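Local coordinates for hypothetical protein PH0226 (Pyrococcus horikoshii, PDB 1VE3) that binds S-adenosylmethionine and is probably a methyltransferase that uses it as methyl donor, its substrate being unknown, at residues I113-L121 against F191-V199; G136-E147 against V215-P226. All coordinates share one frame; numbering follows the deposited sequence.

Contact 1 of 2, residues I113-L121 against F191-V199; sequences IVHFEPLEL and FNVWGKTGV. With SAM (S-adenosylmethionine), chain C.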
loop_
_atom_site.group_PDB
_atom_site.type_symbol
_atom_site.label_atom_id
_atom_site.label_comp_id
_atom_site.label_asym_id
_atom_site.label_seq_id
_atom_site.Cartn_x
_atom_site.Cartn_y
_atom_site.Cartn_z
ATOM N N ILE A 113 19.056 -5.030 -4.045
ATOM C CA ILE A 113 20.287 -5.054 -4.815
ATOM C C ILE A 113 20.951 -3.710 -5.101
ATOM O O ILE A 113 22.161 -3.678 -5.336
ATOM C CB ILE A 113 20.116 -5.809 -6.158
ATOM C CG1 ILE A 113 19.032 -5.150 -7.005
ATOM C CG2 ILE A 113 19.804 -7.276 -5.894
ATOM C CD1 ILE A 113 18.929 -5.746 -8.407
ATOM N N VAL A 114 20.197 -2.607 -5.078
ATOM C CA VAL A 114 20.814 -1.304 -5.342
ATOM C C VAL A 114 21.915 -1.024 -4.337
ATOM O O VAL A 114 22.762 -0.172 -4.563
ATOM C CB VAL A 114 19.794 -0.112 -5.299
ATOM C CG1 VAL A 114 18.770 -0.261 -6.413
ATOM C CG2 VAL A 114 19.102 -0.029 -3.936
ATOM N N HIS A 115 21.904 -1.761 -3.230
ATOM C CA HIS A 115 22.894 -1.593 -2.169
ATOM C C HIS A 115 24.181 -2.383 -2.384
ATOM O O HIS A 115 25.146 -2.203 -1.649
ATOM C CB HIS A 115 22.301 -2.022 -0.824
ATOM C CG HIS A 115 21.396 -1.006 -0.202
ATOM N ND1 HIS A 115 21.869 0.059 0.534
ATOM C CD2 HIS A 115 20.048 -0.887 -0.215
ATOM C CE1 HIS A 115 20.851 0.791 0.949
ATOM N NE2 HIS A 115 19.734 0.240 0.509
ATOM N N PHE A 116 24.209 -3.245 -3.390
ATOM C CA PHE A 116 25.391 -4.064 -3.597
ATOM C C PHE A 116 26.082 -3.920 -4.953
ATOM O O PHE A 116 25.443 -3.990 -6.003
ATOM C CB PHE A 116 25.021 -5.538 -3.387
ATOM C CG PHE A 116 24.389 -5.829 -2.046
ATOM C CD1 PHE A 116 25.150 -6.329 -0.989
ATOM C CD2 PHE A 116 23.033 -5.595 -1.839
ATOM C CE1 PHE A 116 24.563 -6.591 0.257
ATOM C CE2 PHE A 116 22.440 -5.853 -0.600
ATOM C CZ PHE A 116 23.207 -6.352 0.450
ATOM N N GLU A 117 27.394 -3.714 -4.925
ATOM C CA GLU A 117 28.141 -3.650 -6.171
ATOM C C GLU A 117 28.395 -5.131 -6.515
ATOM O O GLU A 117 28.150 -6.012 -5.686
ATOM C CB GLU A 117 29.450 -2.875 -5.988
ATOM C CG GLU A 117 30.495 -3.534 -5.116
ATOM C CD GLU A 117 31.768 -2.702 -5.026
ATOM O OE1 GLU A 117 32.170 -2.113 -6.053
ATOM O OE2 GLU A 117 32.374 -2.644 -3.940
ATOM N N PRO A 118 28.872 -5.425 -7.735
ATOM C CA PRO A 118 29.124 -6.817 -8.134
ATOM C C PRO A 118 29.831 -7.742 -7.142
ATOM O O PRO A 118 29.319 -8.822 -6.823
ATOM C CB PRO A 118 29.887 -6.662 -9.449
ATOM C CG PRO A 118 29.218 -5.442 -10.046
ATOM C CD PRO A 118 29.158 -4.499 -8.847
ATOM N N LEU A 119 30.989 -7.344 -6.636
ATOM C CA LEU A 119 31.689 -8.229 -5.711
ATOM C C LEU A 119 30.956 -8.440 -4.391
ATOM O O LEU A 119 31.167 -9.446 -3.719
ATOM C CB LEU A 119 33.119 -7.733 -5.452
ATOM C CG LEU A 119 33.357 -6.381 -4.782
ATOM C CD1 LEU A 119 32.906 -6.418 -3.323
ATOM C CD2 LEU A 119 34.841 -6.063 -4.859
ATOM N N GLU A 120 30.092 -7.502 -4.021
ATOM C CA GLU A 120 29.343 -7.622 -2.770
ATOM C C GLU A 120 28.145 -8.541 -2.979
ATOM O O GLU A 120 27.828 -9.372 -2.122
ATOM C CB GLU A 120 28.852 -6.245 -2.289
ATOM C CG GLU A 120 29.968 -5.212 -2.120
ATOM C CD GLU A 120 29.457 -3.851 -1.666
ATOM O OE1 GLU A 120 28.390 -3.425 -2.164
ATOM O OE2 GLU A 120 30.132 -3.204 -0.823
ATOM N N LEU A 121 27.475 -8.390 -4.117
ATOM C CA LEU A 121 26.326 -9.242 -4.390
ATOM C C LEU A 121 26.833 -10.671 -4.568
ATOM O O LEU A 121 26.125 -11.621 -4.262
ATOM C CB LEU A 121 25.580 -8.783 -5.643
ATOM C CG LEU A 121 24.261 -9.527 -5.884
ATOM C CD1 LEU A 121 23.360 -9.392 -4.659
ATOM C CD2 LEU A 121 23.574 -8.973 -7.116
ATOM N N PHE A 191 22.779 4.736 -6.657
ATOM C CA PHE A 191 22.330 3.346 -6.628
ATOM C C PHE A 191 23.225 2.482 -7.498
ATOM O O PHE A 191 23.724 2.950 -8.520
ATOM C CB PHE A 191 20.916 3.216 -7.211
ATOM C CG PHE A 191 19.849 3.932 -6.441
ATOM C CD1 PHE A 191 19.367 3.415 -5.246
ATOM C CD2 PHE A 191 19.298 5.110 -6.935
ATOM C CE1 PHE A 191 18.342 4.063 -4.552
ATOM C CE2 PHE A 191 18.274 5.766 -6.249
ATOM C CZ PHE A 191 17.795 5.242 -5.056
ATOM N N ASN A 192 23.421 1.224 -7.104
ATOM C CA ASN A 192 24.184 0.294 -7.933
ATOM C C ASN A 192 23.148 -0.106 -8.978
ATOM O O ASN A 192 22.016 -0.435 -8.624
ATOM C CB ASN A 192 24.617 -0.942 -7.141
ATOM C CG ASN A 192 25.854 -0.697 -6.309
ATOM O OD1 ASN A 192 26.942 -0.505 -6.846
ATOM N ND2 ASN A 192 25.698 -0.710 -4.990
ATOM N N VAL A 193 23.519 -0.066 -10.254
ATOM C CA VAL A 193 22.576 -0.411 -11.312
ATOM C C VAL A 193 22.725 -1.859 -11.776
ATOM O O VAL A 193 23.807 -2.282 -12.185
ATOM C CB VAL A 193 22.750 0.508 -12.542
ATOM C CG1 VAL A 193 21.595 0.291 -13.513
ATOM C CG2 VAL A 193 22.832 1.971 -12.107
ATOM N N TRP A 194 21.632 -2.610 -11.710
ATOM C CA TRP A 194 21.637 -4.007 -12.135
ATOM C C TRP A 194 20.643 -4.294 -13.259
ATOM O O TRP A 194 19.563 -3.704 -13.321
ATOM C CB TRP A 194 21.308 -4.933 -10.963
ATOM C CG TRP A 194 22.399 -5.043 -9.957
ATOM C CD1 TRP A 194 22.530 -4.327 -8.799
ATOM C CD2 TRP A 194 23.524 -5.926 -10.017
ATOM N NE1 TRP A 194 23.670 -4.718 -8.129
ATOM C CE2 TRP A 194 24.298 -5.699 -8.858
ATOM C CE3 TRP A 194 23.953 -6.892 -10.943
ATOM C CZ2 TRP A 194 25.482 -6.403 -8.593
ATOM C CZ3 TRP A 194 25.133 -7.594 -10.685
ATOM C CH2 TRP A 194 25.882 -7.344 -9.514
ATOM N N GLY A 195 21.031 -5.201 -14.148
ATOM C CA GLY A 195 20.166 -5.605 -15.235
ATOM C C GLY A 195 19.893 -7.078 -14.990
ATOM O O GLY A 195 20.716 -7.759 -14.371
ATOM N N LYS A 196 18.745 -7.574 -15.443
ATOM C CA LYS A 196 18.403 -8.977 -15.254
ATOM C C LYS A 196 19.544 -9.916 -15.681
ATOM O O LYS A 196 19.784 -10.935 -15.034
ATOM C CB LYS A 196 17.131 -9.313 -16.037
ATOM C CG LYS A 196 16.571 -10.697 -15.758
ATOM C CD LYS A 196 15.292 -10.942 -16.562
ATOM C CE LYS A 196 14.671 -12.304 -16.251
ATOM N NZ LYS A 196 15.560 -13.445 -16.636
ATOM N N THR A 197 20.250 -9.570 -16.754
ATOM C CA THR A 197 21.349 -10.408 -17.243
ATOM C C THR A 197 22.544 -10.448 -16.291
ATOM O O THR A 197 23.224 -11.467 -16.187
ATOM C CB THR A 197 21.868 -9.938 -18.630
ATOM O OG1 THR A 197 20.830 -10.076 -19.608
ATOM C CG2 THR A 197 23.064 -10.778 -19.062
ATOM N N GLY A 198 22.801 -9.342 -15.596
ATOM C CA GLY A 198 23.918 -9.310 -14.670
ATOM C C GLY A 198 23.613 -10.077 -13.395
ATOM O O GLY A 198 24.459 -10.806 -12.870
ATOM N N VAL A 199 22.395 -9.909 -12.893
ATOM C CA VAL A 199 21.973 -10.587 -11.679
ATOM C C VAL A 199 22.020 -12.098 -11.874
ATOM O O VAL A 199 22.618 -12.822 -11.081
ATOM C CB VAL A 199 20.535 -10.175 -11.279
ATOM C CG1 VAL A 199 20.065 -10.998 -10.076
ATOM C CG2 VAL A 199 20.500 -8.674 -10.955
HETATM N N SAM C . 13.557 -6.315 2.137
HETATM C CA SAM C . 13.168 -4.925 2.512
HETATM C C SAM C . 11.724 -4.669 2.088
HETATM O O SAM C . 11.001 -4.004 2.841
HETATM O OXT SAM C . 11.386 -5.170 0.970
HETATM C CB SAM C . 14.071 -3.980 1.786
HETATM C CG SAM C . 14.214 -2.694 2.435
HETATM S SD SAM C . 15.314 -1.513 1.558
HETATM C CE SAM C . 14.609 -1.245 0.056
HETATM C "C5'" SAM C . 16.907 -2.344 1.469
HETATM C "C4'" SAM C . 17.607 -2.756 2.865
HETATM O "O4'" SAM C . 18.883 -3.429 2.585
HETATM C "C3'" SAM C . 18.040 -1.566 3.707
HETATM O "O3'" SAM C . 17.068 -1.763 4.851
HETATM C "C2'" SAM C . 19.396 -1.795 4.280
HETATM O "O2'" SAM C . 19.749 -1.505 5.597
HETATM C "C1'" SAM C . 19.644 -3.260 3.762
HETATM N N9 SAM C . 21.064 -3.541 3.516
HETATM C C8 SAM C . 22.036 -2.880 2.765
HETATM N N7 SAM C . 23.211 -3.459 2.794
HETATM C C5 SAM C . 23.030 -4.547 3.592
HETATM C C6 SAM C . 23.902 -5.626 4.057
HETATM N N6 SAM C . 25.198 -5.705 3.710
HETATM N N1 SAM C . 23.376 -6.626 4.904
HETATM C C2 SAM C . 22.058 -6.578 5.281
HETATM N N3 SAM C . 21.165 -5.621 4.906
HETATM C C4 SAM C . 21.703 -4.623 4.056
HETATM O O HOH W 1 27.706 -0.692 -2.846
#
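Trp194 reaches from the loop after strand 188-192 into the turn that leads to helix 118-131, with the indole lying between Ile113 and Leu121. Trp194 CB rests on Ile113 CD1 at 3.6 Å. Its CG, placed beside its own backbone N (chi1 -72°), stays near the same methyl, and Trp194 CD1 lies near Ile113 O. Trp194 NE1 donates to Phe116 O at 2.9 Å, the acceptor lying in the indole plane and meeting the N-H almost along its C=O axis. Farther out, Leu121 CD2 sits over one face of the Trp194 six-membered ring, a CH-pi contact 3.7 Å from the centroid, and Pro118 CA at its edge by CH2. Tryptophan thus joins a broad greasy surface to one buried donor; a phenylalanine here would probably leave Phe116 O without this donor and open a gap beside Leu121 and Pro118. Asn192 works in a second way: its backbone N takes a lone pair of Val114 O at 3.0 Å, and ND2 reaches the same oxygen from above the carbonyl plane, 48° out of it. Water 1 bridges ND2 to Glu120 OE1. His115, between the two carbonyls, and Phe116, which carries the second, both lie against S-adenosylmethionine, with the cofactor's C8 over a face of the imidazole. Pinning Val114 O and Phe116 O therefore probably steadies the backbone that presents both rings to the cofactor.

Contact 2 of 2, residues G136-E147 against V215-P226; sequences GKFIMYFTDLRE and VGNYSYLTVYNP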
loop_
_atom_site.group_PDB
_atom_site.type_symbol
_atom_site.label_atom_id
_atom_site.label_comp_id
_atom_site.label_asym_id
_atom_site.label_seq_id
_atom_site.Cartn_x
_atom_site.Cartn_y
_atom_site.Cartn_z
ATOM N N GLY A 136 16.297 -26.346 0.189
ATOM C CA GLY A 136 15.720 -25.024 0.374
ATOM C C GLY A 136 15.537 -24.207 -0.886
ATOM O O GLY A 136 15.887 -24.649 -1.980
ATOM N N LYS A 137 14.982 -23.007 -0.731
ATOM C CA LYS A 137 14.751 -22.129 -1.869
ATOM C C LYS A 137 15.148 -20.677 -1.614
ATOM O O LYS A 137 14.855 -20.117 -0.566
ATOM C CB LYS A 137 13.279 -22.212 -2.289
ATOM C CG LYS A 137 12.922 -23.581 -2.848
ATOM C CD LYS A 137 11.461 -23.937 -2.692
ATOM C CE LYS A 137 10.623 -23.439 -3.849
ATOM N NZ LYS A 137 9.243 -23.998 -3.776
ATOM N N PHE A 138 15.846 -20.094 -2.585
ATOM C CA PHE A 138 16.275 -18.700 -2.527
ATOM C C PHE A 138 15.277 -17.947 -3.397
ATOM O O PHE A 138 15.169 -18.223 -4.584
ATOM C CB PHE A 138 17.677 -18.543 -3.128
ATOM C CG PHE A 138 18.171 -17.112 -3.184
ATOM C CD1 PHE A 138 18.963 -16.683 -4.244
ATOM C CD2 PHE A 138 17.868 -16.206 -2.169
ATOM C CE1 PHE A 138 19.448 -15.369 -4.295
ATOM C CE2 PHE A 138 18.347 -14.897 -2.209
ATOM C CZ PHE A 138 19.138 -14.477 -3.274
ATOM N N ILE A 139 14.546 -17.006 -2.813
ATOM C CA ILE A 139 13.561 -16.244 -3.573
ATOM C C ILE A 139 13.854 -14.749 -3.533
ATOM O O ILE A 139 13.755 -14.124 -2.473
ATOM C CB ILE A 139 12.139 -16.488 -3.019
ATOM C CG1 ILE A 139 11.766 -17.960 -3.195
ATOM C CG2 ILE A 139 11.136 -15.582 -3.728
ATOM C CD1 ILE A 139 10.439 -18.337 -2.566
HETATM N N MSE A 140 14.214 -14.168 -4.676
HETATM C CA MSE A 140 14.494 -12.741 -4.697
HETATM C C MSE A 140 13.660 -11.955 -5.708
HETATM O O MSE A 140 13.220 -12.473 -6.735
HETATM C CB MSE A 140 16.007 -12.471 -4.891
HETATM C CG MSE A 140 16.563 -12.428 -6.311
HETATM SE SE MSE A 140 18.398 -11.643 -6.368
HETATM C CE MSE A 140 17.927 -9.843 -6.827
ATOM N N TYR A 141 13.414 -10.698 -5.371
ATOM C CA TYR A 141 12.647 -9.809 -6.221
ATOM C C TYR A 141 13.522 -8.595 -6.441
ATOM O O TYR A 141 14.045 -8.015 -5.486
ATOM C CB TYR A 141 11.344 -9.392 -5.536
ATOM C CG TYR A 141 10.618 -8.289 -6.274
ATOM C CD1 TYR A 141 9.879 -8.556 -7.428
ATOM C CD2 TYR A 141 10.687 -6.974 -5.828
ATOM C CE1 TYR A 141 9.230 -7.530 -8.116
ATOM C CE2 TYR A 141 10.044 -5.946 -6.505
ATOM C CZ TYR A 141 9.319 -6.226 -7.644
ATOM O OH TYR A 141 8.701 -5.191 -8.315
ATOM N N PHE A 142 13.703 -8.221 -7.698
ATOM C CA PHE A 142 14.536 -7.071 -8.006
ATOM C C PHE A 142 14.020 -6.368 -9.237
ATOM O O PHE A 142 13.202 -6.906 -9.990
ATOM C CB PHE A 142 16.001 -7.488 -8.227
ATOM C CG PHE A 142 16.219 -8.341 -9.451
ATOM C CD1 PHE A 142 15.871 -9.692 -9.452
ATOM C CD2 PHE A 142 16.747 -7.788 -10.612
ATOM C CE1 PHE A 142 16.043 -10.479 -10.595
ATOM C CE2 PHE A 142 16.921 -8.563 -11.756
ATOM C CZ PHE A 142 16.568 -9.911 -11.749
ATOM N N THR A 143 14.515 -5.158 -9.441
ATOM C CA THR A 143 14.110 -4.367 -10.581
ATOM C C THR A 143 15.303 -4.194 -11.508
ATOM O O THR A 143 16.408 -3.900 -11.057
ATOM C CB THR A 143 13.590 -2.987 -10.119
ATOM O OG1 THR A 143 12.442 -3.185 -9.287
ATOM C CG2 THR A 143 13.206 -2.113 -11.308
ATOM N N ASP A 144 15.076 -4.409 -12.799
ATOM C CA ASP A 144 16.131 -4.241 -13.781
ATOM C C ASP A 144 16.282 -2.730 -13.934
ATOM O O ASP A 144 15.665 -2.110 -14.808
ATOM C CB ASP A 144 15.728 -4.876 -15.113
ATOM C CG ASP A 144 16.853 -4.849 -16.139
ATOM O OD1 ASP A 144 17.524 -3.803 -16.260
ATOM O OD2 ASP A 144 17.057 -5.869 -16.835
ATOM N N LEU A 145 17.087 -2.141 -13.058
ATOM C CA LEU A 145 17.100 -0.695 -13.200
ATOM C C LEU A 145 17.939 -0.275 -14.403
ATOM O O LEU A 145 17.795 0.814 -14.943
ATOM C CB LEU A 145 17.687 -0.095 -11.922
ATOM C CG LEU A 145 17.500 1.421 -11.845
ATOM C CD1 LEU A 145 16.715 1.973 -13.038
ATOM C CD2 LEU A 145 16.743 1.864 -10.593
ATOM N N ARG A 146 18.722 -1.158 -15.009
ATOM C CA ARG A 146 19.382 -0.829 -16.266
ATOM C C ARG A 146 18.386 -0.588 -17.398
ATOM O O ARG A 146 18.566 0.319 -18.205
ATOM C CB ARG A 146 20.366 -1.937 -16.647
ATOM C CG ARG A 146 21.217 -1.617 -17.864
ATOM C CD ARG A 146 22.501 -2.413 -17.821
ATOM N NE ARG A 146 23.249 -2.124 -16.599
ATOM C CZ ARG A 146 24.331 -2.791 -16.206
ATOM N NH1 ARG A 146 24.797 -3.792 -16.942
ATOM N NH2 ARG A 146 24.940 -2.463 -15.073
ATOM N N GLU A 147 17.337 -1.399 -17.453
ATOM C CA GLU A 147 16.322 -1.254 -18.490
ATOM C C GLU A 147 15.395 -0.080 -18.180
ATOM O O GLU A 147 14.901 0.592 -19.086
ATOM C CB GLU A 147 15.500 -2.538 -18.607
ATOM C CG GLU A 147 16.257 -3.734 -19.161
ATOM C CD GLU A 147 16.838 -3.473 -20.541
ATOM O OE1 GLU A 147 17.934 -2.877 -20.625
ATOM O OE2 GLU A 147 16.192 -3.854 -21.544
ATOM N N VAL A 215 7.165 -9.140 -13.085
ATOM C CA VAL A 215 6.299 -8.235 -12.335
ATOM C C VAL A 215 6.414 -6.820 -12.884
ATOM O O VAL A 215 7.508 -6.266 -12.981
ATOM C CB VAL A 215 6.683 -8.224 -10.835
ATOM C CG1 VAL A 215 5.730 -7.323 -10.053
ATOM C CG2 VAL A 215 6.659 -9.645 -10.282
ATOM N N GLY A 216 5.280 -6.240 -13.249
ATOM C CA GLY A 216 5.298 -4.897 -13.788
ATOM C C GLY A 216 5.999 -4.865 -15.130
ATOM O O GLY A 216 6.036 -5.869 -15.843
ATOM N N ASN A 217 6.569 -3.716 -15.469
ATOM C CA ASN A 217 7.255 -3.559 -16.743
ATOM C C ASN A 217 8.676 -4.096 -16.763
ATOM O O ASN A 217 9.145 -4.559 -17.802
ATOM C CB ASN A 217 7.250 -2.090 -17.160
ATOM C CG ASN A 217 5.901 -1.643 -17.690
ATOM O OD1 ASN A 217 5.646 -0.447 -17.841
ATOM N ND2 ASN A 217 5.031 -2.605 -17.986
ATOM N N TYR A 218 9.364 -4.047 -15.628
ATOM C CA TYR A 218 10.731 -4.548 -15.592
ATOM C C TYR A 218 11.213 -5.126 -14.271
ATOM O O TYR A 218 12.388 -5.014 -13.936
ATOM C CB TYR A 218 11.691 -3.456 -16.068
ATOM C CG TYR A 218 12.032 -3.567 -17.541
ATOM C CD1 TYR A 218 12.218 -2.428 -18.325
ATOM C CD2 TYR A 218 12.183 -4.819 -18.148
ATOM C CE1 TYR A 218 12.543 -2.531 -19.683
ATOM C CE2 TYR A 218 12.510 -4.933 -19.497
ATOM C CZ TYR A 218 12.688 -3.787 -20.259
ATOM O OH TYR A 218 13.014 -3.897 -21.593
ATOM N N SER A 219 10.314 -5.759 -13.529
ATOM C CA SER A 219 10.686 -6.367 -12.257
ATOM C C SER A 219 10.514 -7.874 -12.329
ATOM O O SER A 219 9.689 -8.381 -13.099
ATOM C CB SER A 219 9.847 -5.780 -11.122
ATOM O OG SER A 219 10.204 -4.431 -10.906
ATOM N N TYR A 220 11.295 -8.592 -11.528
ATOM C CA TYR A 220 11.251 -10.053 -11.539
ATOM C C TYR A 220 11.297 -10.728 -10.189
ATOM O O TYR A 220 12.027 -10.306 -9.291
ATOM C CB TYR A 220 12.419 -10.601 -12.354
ATOM C CG TYR A 220 12.447 -10.104 -13.767
ATOM C CD1 TYR A 220 11.740 -10.760 -14.774
ATOM C CD2 TYR A 220 13.132 -8.940 -14.089
ATOM C CE1 TYR A 220 11.718 -10.262 -16.064
ATOM C CE2 TYR A 220 13.115 -8.434 -15.368
ATOM C CZ TYR A 220 12.407 -9.095 -16.352
ATOM O OH TYR A 220 12.386 -8.572 -17.620
ATOM N N LEU A 221 10.505 -11.788 -10.049
ATOM C CA LEU A 221 10.496 -12.593 -8.843
ATOM C C LEU A 221 11.125 -13.887 -9.325
ATOM O O LEU A 221 10.582 -14.541 -10.211
ATOM C CB LEU A 221 9.078 -12.880 -8.357
ATOM C CG LEU A 221 9.076 -13.808 -7.146
ATOM C CD1 LEU A 221 9.451 -13.022 -5.906
ATOM C CD2 LEU A 221 7.713 -14.442 -6.984
ATOM N N THR A 222 12.275 -14.246 -8.763
ATOM C CA THR A 222 12.958 -15.467 -9.179
ATOM C C THR A 222 13.093 -16.486 -8.056
ATOM O O THR A 222 13.381 -16.130 -6.918
ATOM C CB THR A 222 14.368 -15.158 -9.714
ATOM O OG1 THR A 222 14.275 -14.224 -10.796
ATOM C CG2 THR A 222 15.026 -16.435 -10.216
ATOM N N VAL A 223 12.882 -17.758 -8.384
ATOM C CA VAL A 223 13.000 -18.829 -7.403
ATOM C C VAL A 223 14.235 -19.669 -7.742
ATOM O O VAL A 223 14.331 -20.241 -8.824
ATOM C CB VAL A 223 11.733 -19.717 -7.393
ATOM C CG1 VAL A 223 11.875 -20.821 -6.354
ATOM C CG2 VAL A 223 10.508 -18.857 -7.063
ATOM N N TYR A 224 15.175 -19.737 -6.806
ATOM C CA TYR A 224 16.420 -20.473 -7.011
ATOM C C TYR A 224 16.622 -21.643 -6.052
ATOM O O TYR A 224 16.156 -21.620 -4.917
ATOM C CB TYR A 224 17.620 -19.521 -6.865
ATOM C CG TYR A 224 17.836 -18.575 -8.028
ATOM C CD1 TYR A 224 18.220 -19.054 -9.277
ATOM C CD2 TYR A 224 17.674 -17.201 -7.873
ATOM C CE1 TYR A 224 18.441 -18.192 -10.343
ATOM C CE2 TYR A 224 17.896 -16.324 -8.933
ATOM C CZ TYR A 224 18.278 -16.828 -10.163
ATOM O OH TYR A 224 18.503 -15.974 -11.218
ATOM N N ASN A 225 17.335 -22.662 -6.524
ATOM C CA ASN A 225 17.655 -23.830 -5.712
ATOM C C ASN A 225 19.180 -23.861 -5.635
ATOM O O ASN A 225 19.857 -23.699 -6.648
ATOM C CB ASN A 225 17.141 -25.105 -6.378
ATOM C CG ASN A 225 15.630 -25.122 -6.520
ATOM O OD1 ASN A 225 15.092 -25.749 -7.427
ATOM N ND2 ASN A 225 14.938 -24.436 -5.613
ATOM N N PRO A 226 19.734 -24.066 -4.432
ATOM C CA PRO A 226 21.181 -24.116 -4.212
ATOM C C PRO A 226 21.864 -25.332 -4.826
ATOM O O PRO A 226 21.255 -26.390 -4.969
ATOM C CB PRO A 226 21.292 -24.107 -2.692
ATOM C CG PRO A 226 20.082 -24.872 -2.279
ATOM C CD PRO A 226 19.010 -24.289 -3.166
HETATM O O HOH W 2 14.653 -6.869 -18.164
#
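Phe138 and Tyr224 begin a ladder of antiparallel hydrogen bonds that ties strand 136-143 to strand 219-226. The hydrogen-bonded pairs are Phe138 with Tyr224, Met140 (a selenomethionine) with Thr222, and Phe142 with Tyr220, each joined by two N-H to O=C bonds. One more bond, Asp144 N to Tyr218 O at 3.0 Å, carries the pairing past the strand end. Between the rungs, CA-H groups also approach carbonyls, as Tyr141 CA does Tyr220 O.

Apolar contacts differ on the two faces. On that of Ile139 and Leu221, aliphatic side chains pack on one another, Ile139 CG2 meeting Leu221 CD1 at 3.8 Å and Val223 lying beside Ile139. Tyr141, CG turned anti to its backbone N (chi1 170°), sends its ring across to Val215, whose CB stands at the ring edge, 3.8 Å from CE1. Helix 19-34 packs on Ile139, Tyr141 and Leu221. The other face carries large rings: Phe138 and Tyr224 lie side by side, and Phe142 CE1 touches Tyr220 CB at 4.0 Å with the two ring planes inclined at 36°. Helix 196-203 packs on this side.

Polar contacts across the pair lie where strand 136-143 ends and strand 219-226 begins. Thr143 OG1 and Ser219 OG share a hydrogen bond of 3.0 Å, small hydroxyls suiting a close non-hydrogen-bonded pair. Asp144 caps helix 145-148: OD1 accepts from Glu147 N at 2.7 Å, from above the carboxylate plane, while OD2 is linked through water 2 to Tyr220 OH. Aspartate suits this N-cap because its short side chain can fold back onto the first helical turn.

Strand 219-226, the seventh, is inserted antiparallel between strands 136-143 and 207-215; with the order 3-2-1-4-5-7-6 this is the signature of the Rossmann-like class I methyltransferase fold.

The centres of contacts 1 and 2 lie about 12 Å apart, and their segments alternate along the chain: 113-121, 136-147, 191-199, 215-226. Helix 118-131 leads from the first to strand 136-143, and helix 196-203 leads from the third towards strands 207-215 and 219-226. Contact 2 lies within the seven-stranded sheet; contact 1 lies beyond the C-terminal ends of strands 104-110 and 136-143, beside the cofactor, where strand 188-192 of the small three-stranded sheet comes in. They meet directly: Asp144 OD2 probably accepts a hydrogen bond from Lys196 N, Arg146 N probably bonds Trp194 O, and Ile113 packs on Met140. The small sheet is thus joined both to the cofactor-binding loop and to the main sheet.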